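Local coordinates for putative cytoplasmic protein (Salmonella enterica subsp. enterica serovar Typhimurium, PDB 4IQN) that is of unknown function but belongs to the DUF5066 family, whose domain spans nearly the whole chain, at residues 48-53 / 141-146. Sequence-based numbering, arbitrary orientation.
Sequences TTELPE and TERDAN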
loop_
_atom_site.group_PDB
_atom_site.type_symbol
_atom_site.label_atom_id
_atom_site.label_comp_id
_atom_site.label_asym_id
_atom_site.label_seq_id
_atom_site.Cartn_x
_atom_site.Cartn_y
_atom_site.Cartn_z
ATOM N N THR A 48 -1.791 17.270 3.876
ATOM C CA THR A 48 -1.150 16.376 2.909
ATOM C C THR A 48 0.335 16.263 3.205
ATOM O O THR A 48 0.893 17.032 4.027
ATOM C CB THR A 48 -1.341 16.885 1.470
ATOM O OG1 THR A 48 -0.659 18.123 1.330
ATOM C CG2 THR A 48 -2.814 17.118 1.139
ATOM N N THR A 49 0.969 15.292 2.548
ATOM C CA THR A 49 2.384 15.047 2.682
ATOM C C THR A 49 2.903 14.487 1.351
ATOM O O THR A 49 2.138 14.404 0.375
ATOM C CB THR A 49 2.635 14.081 3.861
ATOM O OG1 THR A 49 4.028 14.041 4.145
ATOM C CG2 THR A 49 2.093 12.640 3.566
ATOM N N GLU A 50 4.180 14.099 1.311
ATOM C CA GLU A 50 4.845 13.679 0.056
ATOM C C GLU A 50 4.561 12.228 -0.304
ATOM O O GLU A 50 4.418 11.375 0.595
ATOM C CB GLU A 50 6.368 13.853 0.164
ATOM C CG GLU A 50 6.857 15.304 0.246
ATOM C CD GLU A 50 6.729 15.928 1.633
ATOM O OE1 GLU A 50 6.877 15.218 2.663
ATOM O OE2 GLU A 50 6.480 17.161 1.688
ATOM N N LEU A 51 4.503 11.955 -1.606
ATOM C CA LEU A 51 4.450 10.580 -2.094
ATOM C C LEU A 51 5.794 9.918 -1.812
ATOM O O LEU A 51 6.825 10.617 -1.692
ATOM C CB LEU A 51 4.182 10.515 -3.601
ATOM C CG LEU A 51 2.756 10.376 -4.048
ATOM C CD1 LEU A 51 1.957 11.615 -3.646
ATOM C CD2 LEU A 51 2.692 10.177 -5.532
ATOM N N PRO A 52 5.805 8.570 -1.706
ATOM C CA PRO A 52 7.105 7.937 -1.657
ATOM C C PRO A 52 7.767 7.949 -3.033
ATOM O O PRO A 52 7.061 7.905 -4.053
ATOM C CB PRO A 52 6.785 6.502 -1.232
ATOM C CG PRO A 52 5.403 6.252 -1.743
ATOM C CD PRO A 52 4.702 7.614 -1.663
ATOM N N GLU A 53 9.100 7.935 -3.058
ATOM C CA GLU A 53 9.862 8.030 -4.308
ATOM C C GLU A 53 9.549 6.905 -5.294
ATOM O O GLU A 53 9.475 7.137 -6.511
ATOM C CB GLU A 53 11.371 8.129 -4.052
ATOM C CG GLU A 53 11.805 9.375 -3.300
ATOM C CD GLU A 53 11.342 10.685 -3.976
ATOM O OE1 GLU A 53 11.645 10.881 -5.172
ATOM O OE2 GLU A 53 10.665 11.519 -3.314
ATOM N N THR A 141 3.026 7.255 7.074
ATOM C CA THR A 141 3.455 7.782 8.347
ATOM C C THR A 141 4.581 8.748 8.057
ATOM O O THR A 141 4.318 9.924 7.776
ATOM C CB THR A 141 3.873 6.667 9.306
ATOM O OG1 THR A 141 4.729 5.780 8.607
ATOM C CG2 THR A 141 2.664 5.896 9.764
ATOM N N GLU A 142 5.812 8.271 8.043
ATOM C CA GLU A 142 6.973 9.145 7.849
ATOM C C GLU A 142 7.843 8.462 6.817
ATOM O O GLU A 142 7.948 7.228 6.820
ATOM C CB GLU A 142 7.767 9.355 9.153
ATOM C CG GLU A 142 7.002 9.978 10.314
ATOM C CD GLU A 142 6.552 11.422 10.031
ATOM O OE1 GLU A 142 7.233 12.108 9.230
ATOM O OE2 GLU A 142 5.515 11.885 10.599
ATOM N N ARG A 143 8.424 9.247 5.921
ATOM C CA ARG A 143 9.390 8.709 4.968
ATOM C C ARG A 143 10.759 8.457 5.596
ATOM O O ARG A 143 11.200 9.153 6.498
ATOM C CB ARG A 143 9.518 9.632 3.768
ATOM C CG ARG A 143 8.192 9.808 3.065
ATOM C CD ARG A 143 8.312 10.301 1.632
ATOM N NE ARG A 143 9.133 11.491 1.530
ATOM C CZ ARG A 143 9.659 11.931 0.389
ATOM N NH1 ARG A 143 9.453 11.292 -0.792
ATOM N NH2 ARG A 143 10.404 13.014 0.427
ATOM N N ASP A 144 11.432 7.436 5.095
ATOM C CA ASP A 144 12.722 7.059 5.561
ATOM C C ASP A 144 13.816 7.725 4.746
ATOM O O ASP A 144 13.554 8.630 3.968
ATOM C CB ASP A 144 12.839 5.514 5.521
ATOM C CG ASP A 144 12.818 4.939 4.113
ATOM O OD1 ASP A 144 13.010 5.676 3.077
ATOM O OD2 ASP A 144 12.586 3.717 4.042
ATOM N N ALA A 145 15.061 7.306 4.945
ATOM C CA ALA A 145 16.219 7.931 4.292
ATOM C C ALA A 145 16.188 7.842 2.777
ATOM O O ALA A 145 16.835 8.636 2.124
ATOM C CB ALA A 145 17.518 7.305 4.799
ATOM N N ASN A 146 15.492 6.857 2.232
ATOM C CA ASN A 146 15.311 6.680 0.783
ATOM C C ASN A 146 14.020 7.282 0.268
ATOM O O ASN A 146 13.655 7.084 -0.896
ATOM C CB ASN A 146 15.270 5.199 0.410
ATOM C CG ASN A 146 16.500 4.451 0.819
ATOM O OD1 ASN A 146 16.425 3.329 1.368
ATOM N ND2 ASN A 146 17.621 5.009 0.540
HETATM O O HOH W 1 8.772 13.345 3.548
#
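Pro52 and Arg143 bring their backbones closest, with CA atoms 7.1 Å apart, and the CA atoms of Glu53 and Asn146 lie 7.6 Å apart, so the two segments are joined mainly by side chains reaching across. Arg143 does most of the bridging. Its guanidinium is laid against residues 50-53, with the CB of Glu50 over the centre of one face, 3.8 Å above the plane. At the edge, Arg143 NH1 forms a salt bridge with Glu53 OE2 at 2.8 Å. The oxygen is only 9° out of the guanidinium plane and receives the N-H on its anti lone pair, although the two flat groups are turned 61° against each other. The same NH1 makes a weak, strongly bent bond of 2.9 Å to the carbonyl O of Leu51. Arg143 NE works through a water, which accepts its N-H and donates to Glu50 OE1; that oxygen stands well out of the guanidinium plane, 4.5 Å from NE, so only the opposite charges and the water link them. Glu50's other oxygen, OE2, is in a salt bridge with Arg36. Glu53 OE2 is also shared, with the dimethylated lysine at position 56, while Glu53 CG lies 3.8 Å from Asn146 O. The contact thus joins the chain leaving edge strand 48-49, which pairs with strand 36-38 in a small mixed sheet, to the loop between strands 135-140 and 151-155 of the antiparallel sheet; from this loop the side chains of Thr141 and Asp144 touch helix 190-207.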